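Long-range contacts in aromatic amino acid aminotransferase I (Candida albicans WO-1, PDB 6HNU), which probably catalyses the transfer of the amino group from aromatic L-amino acids to 2-oxoglutarate, using pyridoxal 5'-phosphate as cofactor: residues G140-W145 with G305-W310; E245-Y250 with V292-S297. All blocks are in the same frame, centred on the assembly; numbering follows the deposited sequence.

Interaction 1 (G140-W145 with G305-W310); sequences GNTEAW and GLRLGW. With PLP (pyridoxal-5'-phosphate), chain I.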
ATOM      1  N   GLY B 140      -6.907  -0.940   2.174  1.00 15.36           N
ATOM      2  CA  GLY B 140      -7.845  -1.999   1.793  1.00 16.40           C
ATOM      3  C   GLY B 140      -7.578  -3.301   2.498  1.00 16.21           C
ATOM      4  O   GLY B 140      -6.519  -3.456   3.134  1.00 15.65           O
ATOM      5  N   ASN B 141      -8.540  -4.215   2.387  1.00 15.99           N
ATOM      6  CA  ASN B 141      -8.515  -5.487   3.123  1.00 15.63           C
ATOM      7  C   ASN B 141      -7.393  -6.389   2.579  1.00 14.78           C
ATOM      8  O   ASN B 141      -6.902  -7.226   3.360  1.00 14.59           O
ATOM      9  CB  ASN B 141      -9.896  -6.141   3.104  1.00 14.96           C
ATOM     10  CG  ASN B 141     -10.886  -5.559   4.085  1.00 15.98           C
ATOM     11  OD1 ASN B 141     -10.668  -4.477   4.671  1.00 16.59           O
ATOM     12  ND2 ASN B 141     -11.997  -6.261   4.241  1.00 14.36           N
ATOM     13  N   THR B 142      -7.016  -6.256   1.305  1.00 15.70           N
ATOM     14  CA  THR B 142      -5.896  -7.021   0.716  1.00 17.98           C
ATOM     15  C   THR B 142      -4.636  -6.758   1.556  1.00 16.87           C
ATOM     16  O   THR B 142      -4.033  -7.701   2.097  1.00 15.62           O
ATOM     17  CB  THR B 142      -5.690  -6.667  -0.763  1.00 19.94           C
ATOM     18  OG1 THR B 142      -6.963  -6.834  -1.403  1.00 20.11           O
ATOM     19  CG2 THR B 142      -4.635  -7.570  -1.379  1.00 21.69           C
ATOM     20  N   GLU B 143      -4.294  -5.492   1.692  1.00 16.33           N
ATOM     21  CA  GLU B 143      -3.108  -5.061   2.479  1.00 16.38           C
ATOM     22  C   GLU B 143      -3.355  -5.432   3.941  1.00 16.88           C
ATOM     23  O   GLU B 143      -2.431  -6.045   4.547  1.00 15.69           O
ATOM     24  CB  GLU B 143      -2.857  -3.563   2.366  1.00 15.92           C
ATOM     25  CG  GLU B 143      -1.796  -3.103   3.355  1.00 16.44           C
ATOM     26  CD  GLU B 143      -2.334  -2.604   4.674  1.00 17.37           C
ATOM     27  OE1 GLU B 143      -3.091  -1.604   4.650  1.00 17.91           O
ATOM     28  OE2 GLU B 143      -1.946  -3.150   5.742  1.00 17.37           O
ATOM     29  N   ALA B 144      -4.541  -5.124   4.493  1.00 15.36           N
ATOM     30  CA  ALA B 144      -4.784  -5.367   5.934  1.00 16.49           C
ATOM     31  C   ALA B 144      -4.566  -6.858   6.245  1.00 15.71           C
ATOM     32  O   ALA B 144      -3.987  -7.150   7.270  1.00 15.29           O
ATOM     33  CB  ALA B 144      -6.144  -4.876   6.359  1.00 17.20           C
ATOM     34  N   TRP B 145      -4.955  -7.771   5.342  1.00 15.14           N
ATOM     35  CA  TRP B 145      -4.748  -9.226   5.517  1.00 15.18           C
ATOM     36  C   TRP B 145      -3.247  -9.569   5.476  1.00 15.36           C
ATOM     37  O   TRP B 145      -2.726 -10.323   6.367  1.00 16.72           O
ATOM     38  CB  TRP B 145      -5.564  -9.989   4.466  1.00 14.55           C
ATOM     39  CG  TRP B 145      -5.216 -11.437   4.461  1.00 15.10           C
ATOM     40  CD1 TRP B 145      -4.690 -12.147   3.424  1.00 14.43           C
ATOM     41  CD2 TRP B 145      -5.361 -12.359   5.559  1.00 15.54           C
ATOM     42  NE1 TRP B 145      -4.452 -13.443   3.808  1.00 15.34           N
ATOM     43  CE2 TRP B 145      -4.885 -13.613   5.095  1.00 15.99           C
ATOM     44  CE3 TRP B 145      -5.783 -12.242   6.896  1.00 16.32           C
ATOM     45  CZ2 TRP B 145      -4.833 -14.735   5.907  1.00 16.56           C
ATOM     46  CZ3 TRP B 145      -5.758 -13.370   7.687  1.00 16.22           C
ATOM     47  CH2 TRP B 145      -5.301 -14.594   7.187  1.00 15.93           C
ATOM     48  N   GLY B 305     -11.171   1.456  -6.178  1.00 18.92           N
ATOM     49  CA  GLY B 305     -10.018   2.326  -6.486  1.00 20.61           C
ATOM     50  C   GLY B 305      -9.700   3.306  -5.365  1.00 19.85           C
ATOM     51  O   GLY B 305      -8.680   3.982  -5.469  1.00 20.02           O
ATOM     52  N   LEU B 306     -10.560   3.462  -4.356  1.00 18.45           N
ATOM     53  CA  LEU B 306     -10.212   4.276  -3.162  0.50 17.47           C
ATOM     54  C   LEU B 306      -8.925   3.718  -2.547  1.00 16.61           C
ATOM     55  O   LEU B 306      -8.111   4.528  -2.047  1.00 18.11           O
ATOM     56  CB  LEU B 306     -11.353   4.264  -2.138  0.50 17.25           C
ATOM     57  CG  LEU B 306     -12.358   5.412  -2.261  0.50 18.11           C
ATOM     58  CD1 LEU B 306     -13.687   5.039  -1.625  0.50 16.91           C
ATOM     59  CD2 LEU B 306     -11.824   6.704  -1.650  0.50 16.73           C
ATOM     60  N   ARG B 307      -8.787   2.398  -2.519  1.00 15.57           N
ATOM     61  CA  ARG B 307      -7.602   1.801  -1.847  1.00 15.72           C
ATOM     62  C   ARG B 307      -7.569   2.391  -0.427  1.00 15.72           C
ATOM     63  O   ARG B 307      -6.586   2.950  -0.030  1.00 16.03           O
ATOM     64  CB  ARG B 307      -6.318   2.075  -2.624  1.00 16.98           C
ATOM     65  CG  ARG B 307      -6.152   1.270  -3.905  1.00 18.59           C
ATOM     66  CD  ARG B 307      -6.193  -0.226  -3.676  1.00 21.11           C
ATOM     67  NE  ARG B 307      -7.540  -0.735  -3.791  1.00 22.45           N
ATOM     68  CZ  ARG B 307      -8.016  -1.815  -3.211  1.00 24.88           C
ATOM     69  NH1 ARG B 307      -9.268  -2.150  -3.420  1.00 25.23           N
ATOM     70  NH2 ARG B 307      -7.267  -2.538  -2.396  1.00 24.59           N
ATOM     71  N   LEU B 308      -8.672   2.225   0.287  1.00 15.04           N
ATOM     72  CA  LEU B 308      -8.859   2.802   1.624  1.00 15.32           C
ATOM     73  C   LEU B 308      -9.761   1.874   2.418  1.00 15.77           C
ATOM     74  O   LEU B 308     -10.875   1.522   1.970  1.00 14.77           O
ATOM     75  CB  LEU B 308      -9.500   4.184   1.516  1.00 16.04           C
ATOM     76  CG  LEU B 308      -9.630   4.977   2.813  1.00 15.49           C
ATOM     77  CD1 LEU B 308      -8.282   5.232   3.485  1.00 15.72           C
ATOM     78  CD2 LEU B 308     -10.311   6.318   2.528  1.00 16.42           C
ATOM     79  N   GLY B 309      -9.286   1.512   3.584  1.00 14.62           N
ATOM     80  CA  GLY B 309     -10.114   0.790   4.522  1.00 15.00           C
ATOM     81  C   GLY B 309      -9.615   1.110   5.907  1.00 15.69           C
ATOM     82  O   GLY B 309      -8.854   2.132   6.101  1.00 16.18           O
ATOM     83  N   TRP B 310     -10.031   0.301   6.841  1.00 15.57           N
ATOM     84  CA  TRP B 310      -9.553   0.477   8.222  1.00 14.78           C
ATOM     85  C   TRP B 310      -9.533  -0.869   8.942  1.00 16.09           C
ATOM     86  O   TRP B 310     -10.039  -1.907   8.425  1.00 14.89           O
ATOM     87  CB  TRP B 310     -10.347   1.580   8.948  1.00 14.73           C
ATOM     88  CG  TRP B 310     -11.794   1.286   9.131  1.00 14.95           C
ATOM     89  CD1 TRP B 310     -12.384   0.798  10.251  1.00 15.84           C
ATOM     90  CD2 TRP B 310     -12.837   1.438   8.154  1.00 16.34           C
ATOM     91  NE1 TRP B 310     -13.725   0.661  10.041  1.00 18.50           N
ATOM     92  CE2 TRP B 310     -14.035   1.023   8.764  1.00 16.85           C
ATOM     93  CE3 TRP B 310     -12.871   1.861   6.826  1.00 17.90           C
ATOM     94  CZ2 TRP B 310     -15.255   1.034   8.101  1.00 17.99           C
ATOM     95  CZ3 TRP B 310     -14.075   1.865   6.158  1.00 19.02           C
ATOM     96  CH2 TRP B 310     -15.247   1.458   6.793  1.00 17.36           C
TER
HETATM   97  N1  PLP I 502     -11.190  -9.923   1.239  1.00 25.81           N
HETATM   98  C2  PLP I 502     -12.074 -10.723   0.637  1.00 23.33           C
HETATM   99  C2A PLP I 502     -12.517 -11.956   1.341  1.00 26.54           C
HETATM  100  C3  PLP I 502     -12.574 -10.426  -0.629  1.00 24.00           C
HETATM  101  O3  PLP I 502     -13.423 -11.324  -1.217  1.00 21.64           O
HETATM  102  C4  PLP I 502     -12.119  -9.265  -1.285  1.00 25.89           C
HETATM  103  C4A PLP I 502     -12.607  -8.950  -2.626  1.00 29.74           C
HETATM  104  C5  PLP I 502     -11.222  -8.416  -0.623  1.00 23.78           C
HETATM  105  C6  PLP I 502     -10.771  -8.801   0.615  1.00 25.06           C
HETATM  106  C5A PLP I 502     -10.638  -7.198  -1.294  1.00 24.67           C
HETATM  107  O4P PLP I 502     -10.685  -6.045  -0.408  1.00 21.78           O
HETATM  108  P   PLP I 502     -10.051  -4.672  -0.737  1.00 20.55           P
HETATM  109  O1P PLP I 502     -10.537  -3.849   0.434  1.00 19.56           O
HETATM  110  O2P PLP I 502     -10.626  -4.234  -2.113  1.00 18.46           O
HETATM  111  O3P PLP I 502      -8.536  -4.857  -0.784  1.00 19.83           O
HETATM  112  O   HOH W   1      -8.794  -2.948   6.002  1.00 13.27           O
HETATM  113  O   HOH W   2      -5.054  -3.107  -0.450  1.00 20.10           O

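Interaction 2 (E245-Y250 with V292-S297); sequences EDEPYY and VVRLDS. With PLP (pyridoxal-5'-phosphate), chain I.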
ATOM      1  N   GLU B 245     -11.874 -11.127  11.072  1.00 14.35           N
ATOM      2  CA  GLU B 245     -13.135 -11.058  10.314  1.00 15.55           C
ATOM      3  C   GLU B 245     -12.836 -10.089   9.167  1.00 15.96           C
ATOM      4  O   GLU B 245     -12.728  -8.865   9.353  1.00 13.98           O
ATOM      5  CB  GLU B 245     -14.406 -10.801  11.157  1.00 14.34           C
ATOM      6  CG  GLU B 245     -14.551  -9.435  11.826  1.00 15.44           C
ATOM      7  CD  GLU B 245     -15.861  -9.194  12.569  1.00 15.73           C
ATOM      8  OE1 GLU B 245     -16.832  -9.973  12.350  1.00 15.57           O
ATOM      9  OE2 GLU B 245     -15.970  -8.124  13.284  1.00 15.13           O
ATOM     10  N   ASP B 246     -12.690 -10.676   7.997  1.00 15.46           N
ATOM     11  CA  ASP B 246     -12.425  -9.959   6.747  1.00 15.51           C
ATOM     12  C   ASP B 246     -13.781  -9.694   6.119  1.00 15.36           C
ATOM     13  O   ASP B 246     -14.387 -10.608   5.551  1.00 14.08           O
ATOM     14  CB  ASP B 246     -11.449 -10.745   5.887  1.00 15.62           C
ATOM     15  CG  ASP B 246     -11.157 -10.129   4.555  1.00 15.69           C
ATOM     16  OD1 ASP B 246     -11.576  -8.937   4.312  1.00 14.01           O
ATOM     17  OD2 ASP B 246     -10.505 -10.846   3.753  1.00 16.71           O
ATOM     18  N   GLU B 247     -14.251  -8.463   6.238  1.00 15.60           N
ATOM     19  CA  GLU B 247     -15.694  -8.184   6.118  1.00 15.87           C
ATOM     20  C   GLU B 247     -15.940  -7.094   5.088  1.00 15.53           C
ATOM     21  O   GLU B 247     -16.719  -6.174   5.344  1.00 17.74           O
ATOM     22  CB  GLU B 247     -16.177  -7.864   7.528  1.00 16.69           C
ATOM     23  CG  GLU B 247     -16.446  -9.112   8.329  1.00 17.02           C
ATOM     24  CD  GLU B 247     -17.708  -9.799   7.814  1.00 16.85           C
ATOM     25  OE1 GLU B 247     -18.777  -9.569   8.418  1.00 15.99           O
ATOM     26  OE2 GLU B 247     -17.619 -10.587   6.829  1.00 16.89           O
ATOM     27  N   PRO B 248     -15.445  -7.233   3.846  1.00 17.28           N
ATOM     28  CA  PRO B 248     -15.737  -6.228   2.813  1.00 17.27           C
ATOM     29  C   PRO B 248     -17.214  -6.253   2.363  1.00 17.04           C
ATOM     30  O   PRO B 248     -17.701  -5.258   1.825  1.00 17.81           O
ATOM     31  CB  PRO B 248     -14.790  -6.602   1.686  1.00 16.91           C
ATOM     32  CG  PRO B 248     -14.663  -8.123   1.837  1.00 17.21           C
ATOM     33  CD  PRO B 248     -14.723  -8.404   3.321  1.00 16.15           C
ATOM     34  N   TYR B 249     -17.933  -7.335   2.633  1.00 17.04           N
ATOM     35  CA  TYR B 249     -19.312  -7.515   2.122  1.00 16.18           C
ATOM     36  C   TYR B 249     -20.336  -7.269   3.238  1.00 17.74           C
ATOM     37  O   TYR B 249     -21.514  -7.541   3.021  1.00 18.32           O
ATOM     38  CB  TYR B 249     -19.492  -8.925   1.549  1.00 16.72           C
ATOM     39  CG  TYR B 249     -18.473  -9.370   0.532  1.00 15.75           C
ATOM     40  CD1 TYR B 249     -18.349  -8.745  -0.693  1.00 16.82           C
ATOM     41  CD2 TYR B 249     -17.634 -10.429   0.797  1.00 14.93           C
ATOM     42  CE1 TYR B 249     -17.430  -9.169  -1.638  1.00 17.30           C
ATOM     43  CE2 TYR B 249     -16.730 -10.885  -0.138  1.00 16.64           C
ATOM     44  CZ  TYR B 249     -16.614 -10.251  -1.357  1.00 18.75           C
ATOM     45  OH  TYR B 249     -15.725 -10.671  -2.313  1.00 20.69           O
ATOM     46  N   TYR B 250     -19.917  -6.768   4.413  1.00 18.39           N
ATOM     47  CA  TYR B 250     -20.824  -6.587   5.563  1.00 17.09           C
ATOM     48  C   TYR B 250     -22.060  -5.780   5.167  1.00 16.40           C
ATOM     49  O   TYR B 250     -23.135  -6.109   5.615  1.00 16.36           O
ATOM     50  CB  TYR B 250     -20.133  -5.882   6.732  1.00 18.84           C
ATOM     51  CG  TYR B 250     -20.980  -5.863   7.980  1.00 17.67           C
ATOM     52  CD1 TYR B 250     -21.087  -6.985   8.787  1.00 17.76           C
ATOM     53  CD2 TYR B 250     -21.660  -4.719   8.360  1.00 16.91           C
ATOM     54  CE1 TYR B 250     -21.831  -6.979   9.946  1.00 17.43           C
ATOM     55  CE2 TYR B 250     -22.424  -4.694   9.511  1.00 17.53           C
ATOM     56  CZ  TYR B 250     -22.523  -5.823  10.294  1.00 18.02           C
ATOM     57  OH  TYR B 250     -23.262  -5.814  11.413  1.00 18.66           O
ATOM     58  N   VAL B 292     -10.747  -9.970  18.728  1.00 15.92           N
ATOM     59  CA  VAL B 292     -11.218  -9.848  17.313  1.00 15.74           C
ATOM     60  C   VAL B 292     -10.447  -8.706  16.638  1.00 15.83           C
ATOM     61  O   VAL B 292     -10.349  -7.615  17.237  1.00 14.84           O
ATOM     62  CB  VAL B 292     -12.739  -9.681  17.187  1.00 15.35           C
ATOM     63  CG1 VAL B 292     -13.186  -9.592  15.738  1.00 16.21           C
ATOM     64  CG2 VAL B 292     -13.470 -10.813  17.855  1.00 15.12           C
ATOM     65  N   VAL B 293      -9.993  -8.947  15.406  1.00 16.50           N
ATOM     66  CA  VAL B 293      -9.531  -7.879  14.491  1.00 14.90           C
ATOM     67  C   VAL B 293     -10.457  -7.901  13.290  1.00 14.81           C
ATOM     68  O   VAL B 293     -10.611  -8.971  12.675  1.00 13.46           O
ATOM     69  CB  VAL B 293      -8.046  -8.005  14.141  1.00 15.69           C
ATOM     70  CG1 VAL B 293      -7.565  -6.833  13.304  1.00 14.86           C
ATOM     71  CG2 VAL B 293      -7.198  -8.112  15.392  1.00 17.12           C
ATOM     72  N   ARG B 294     -11.048  -6.760  12.999  1.00 14.30           N
ATOM     73  CA  ARG B 294     -11.952  -6.587  11.832  1.00 15.02           C
ATOM     74  C   ARG B 294     -11.227  -5.828  10.716  1.00 15.05           C
ATOM     75  O   ARG B 294     -10.601  -4.773  10.973  1.00 14.99           O
ATOM     76  CB  ARG B 294     -13.241  -5.884  12.257  1.00 14.60           C
ATOM     77  CG  ARG B 294     -14.202  -5.588  11.114  1.00 14.71           C
ATOM     78  CD  ARG B 294     -15.413  -4.817  11.595  1.00 15.06           C
ATOM     79  NE  ARG B 294     -16.470  -4.751  10.610  1.00 15.06           N
ATOM     80  CZ  ARG B 294     -17.462  -5.624  10.470  1.00 15.15           C
ATOM     81  NH1 ARG B 294     -17.504  -6.697  11.213  1.00 16.75           N
ATOM     82  NH2 ARG B 294     -18.362  -5.461   9.521  1.00 15.45           N
ATOM     83  N   LEU B 295     -11.310  -6.347   9.495  1.00 14.54           N
ATOM     84  CA  LEU B 295     -10.783  -5.690   8.271  1.00 14.49           C
ATOM     85  C   LEU B 295     -11.979  -5.079   7.549  1.00 14.78           C
ATOM     86  O   LEU B 295     -12.833  -5.811   6.997  1.00 15.46           O
ATOM     87  CB  LEU B 295     -10.004  -6.683   7.404  1.00 14.87           C
ATOM     88  CG  LEU B 295      -9.115  -7.666   8.166  1.00 14.21           C
ATOM     89  CD1 LEU B 295      -8.405  -8.584   7.194  1.00 15.58           C
ATOM     90  CD2 LEU B 295      -8.115  -6.961   9.068  1.00 14.60           C
ATOM     91  N   ASP B 296     -12.087  -3.759   7.597  1.00 14.43           N
ATOM     92  CA  ASP B 296     -13.183  -3.016   6.923  1.00 14.66           C
ATOM     93  C   ASP B 296     -12.694  -2.297   5.682  1.00 14.04           C
ATOM     94  O   ASP B 296     -11.555  -1.783   5.672  1.00 14.98           O
ATOM     95  CB  ASP B 296     -13.780  -1.956   7.866  1.00 15.56           C
ATOM     96  CG  ASP B 296     -14.851  -2.484   8.791  1.00 16.83           C
ATOM     97  OD1 ASP B 296     -15.789  -3.111   8.274  1.00 18.92           O
ATOM     98  OD2 ASP B 296     -14.794  -2.177  10.019  1.00 16.62           O
ATOM     99  N   SER B 297     -13.523  -2.235   4.634  1.00 14.61           N
ATOM    100  CA  SER B 297     -13.107  -1.639   3.355  1.00 14.26           C
ATOM    101  C   SER B 297     -14.249  -0.818   2.751  1.00 15.48           C
ATOM    102  O   SER B 297     -15.408  -1.224   2.881  1.00 16.14           O
ATOM    103  CB  SER B 297     -12.726  -2.711   2.388  1.00 15.31           C
ATOM    104  OG  SER B 297     -12.235  -2.136   1.200  1.00 14.71           O
TER
HETATM  105  N1  PLP I 502     -11.190  -9.923   1.239  1.00 25.81           N
HETATM  106  C2  PLP I 502     -12.074 -10.723   0.637  1.00 23.33           C
HETATM  107  C2A PLP I 502     -12.517 -11.956   1.341  1.00 26.54           C
HETATM  108  C3  PLP I 502     -12.574 -10.426  -0.629  1.00 24.00           C
HETATM  109  O3  PLP I 502     -13.423 -11.324  -1.217  1.00 21.64           O
HETATM  110  C4  PLP I 502     -12.119  -9.265  -1.285  1.00 25.89           C
HETATM  111  C4A PLP I 502     -12.607  -8.950  -2.626  1.00 29.74           C
HETATM  112  C5  PLP I 502     -11.222  -8.416  -0.623  1.00 23.78           C
HETATM  113  C6  PLP I 502     -10.771  -8.801   0.615  1.00 25.06           C
HETATM  114  C5A PLP I 502     -10.638  -7.198  -1.294  1.00 24.67           C
HETATM  115  O4P PLP I 502     -10.685  -6.045  -0.408  1.00 21.78           O
HETATM  116  P   PLP I 502     -10.051  -4.672  -0.737  1.00 20.55           P
HETATM  117  O1P PLP I 502     -10.537  -3.849   0.434  1.00 19.56           O
HETATM  118  O2P PLP I 502     -10.626  -4.234  -2.113  1.00 18.46           O
HETATM  119  O3P PLP I 502      -8.536  -4.857  -0.784  1.00 19.83           O
HETATM  120  O   HOH W   3     -19.056  -9.151  11.031  1.00 15.85           O
HETATM  121  O   HOH W   4     -16.108  -3.332   5.600  1.00 15.56           O
HETATM  122  O   HOH W   5     -16.208  -3.001   0.909  1.00 19.32           O

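Interaction 1 (G140-W145 with G305-W310)
Gly140 and Gly309 meet backbone to backbone, Gly140 N lying 3.7 Å from Gly309 N, and Arg307 NH2 reaches the same corner, 4.3 Å from Gly140 CA. Gly140 is the N-cap of helix 141-152. Its positive phi (112°) and its place suit glycine: having no CB, it lets Arg307 NH2 approach where a side chain would collide. No direct hydrogen bond joins the two segments; they are joined through the PLP phosphate and two waters, one of which can donate to Asn141 OD1 and Trp310 O, though further acceptors compete for its protons.

From CB the arginine does not run straight: the chain bends at CD (chi2 -58°) and again at NE (chi3 91°), and the side chain touches Ser299 and packs on Asn331 of the second subunit. Beyond NE, CZ lies 3.7 Å from PLP O2P, which sits at the edge of the guanidinium, in its plane. NH1 gives a nearly straight bond to O2P (2.8 Å) and has a second acceptor in Pro304 O. NH2 reaches O3P of PLP at 3.1 Å, and also makes a weak bond to the other water, which accepts from Glu143 N.

The helix start supplies three more donors. Asn141 N bonds PLP O1P at 2.8 Å, and Thr142 adds both its N (2.9 Å) and its OG1 (2.6 Å) to PLP O3P. Threonine fits here because its hydroxyl, beside its own backbone N, converges with that N-H on one oxygen. Ser297, Ser299 and Tyr105 of the second subunit also bond PLP. A buried phosphate facing a helix N-terminus and an arginine, as in other fold type I PLP enzymes, is probably stabilised as an anion by that positive charge and by the helix dipole.

Interaction 2 (E245-Y250 with V292-S297)
Arg294 reaches out extended, CG anti to its backbone N (chi1 177°), while Glu245 holds CG between its backbone N and carbonyl carbon (chi1 68°), beside Arg294 CB; its chain runs on extended and OE2 comes to the guanidinium edge, in plane. There it forms a salt bridge to Arg294 NH1 (2.9 Å), though the hydrogen bond in it is weak; the two planes stand 86° apart. Arg294 NE pairs with Asp296 OD1. Arg294 NH2 points onto one face of Tyr250 near CG, the guanidinium upright on the ring, a cation-pi contact with Arg294 CZ 4.5 Å from the ring centroid. Arginine suits the place because NE, NH1 and NH2 each meet a different partner; water joins NH1 to Glu245 OE1 and Glu247 OE1, the latter also bonded to Thr215 OG1.

In the backbone, strands 242-246 and 292-297 are parallel neighbours in the mixed sheet of the fold type I large domain: Glu245 N bonds Val293 O (3.0 Å), Leu295 N bonds Glu245 O, and Glu247 N bonds Leu295 O. On the opposite sheet face, Leu295 CD1 packs on Asp246 CB. Asp246 OD2, bonded to Tyr211 OH, sits 2.8 Å from PLP N1. Tyr249 OH accepts from PLP O3, and Ser297 OG, on strand 292-297, donates to PLP O1P.

Interaction 2 is nested within the loop that interaction 1 closes: along the chain come 140-145, 245-250, 292-297 and 305-310. Their centres are 10 Å apart, and both reach the large mixed sheet, where strand 292-297 lies between strand 242-246, parallel to it, and strand 309-314, antiparallel. Trp310 N probably bonds Asp296 O (2.8 Å) across the second pairing, and Asn141 ND2 probably bonds Leu295 O, tying helix 141-152 to the sheet. The link between strands 292-297 and 309-314 carries Ser299 and Lys300 of the PLP pocket. Interaction 1 thus holds the phosphate end of the cofactor, while interaction 2 adds a phosphate donor and reaches the pyridine ring.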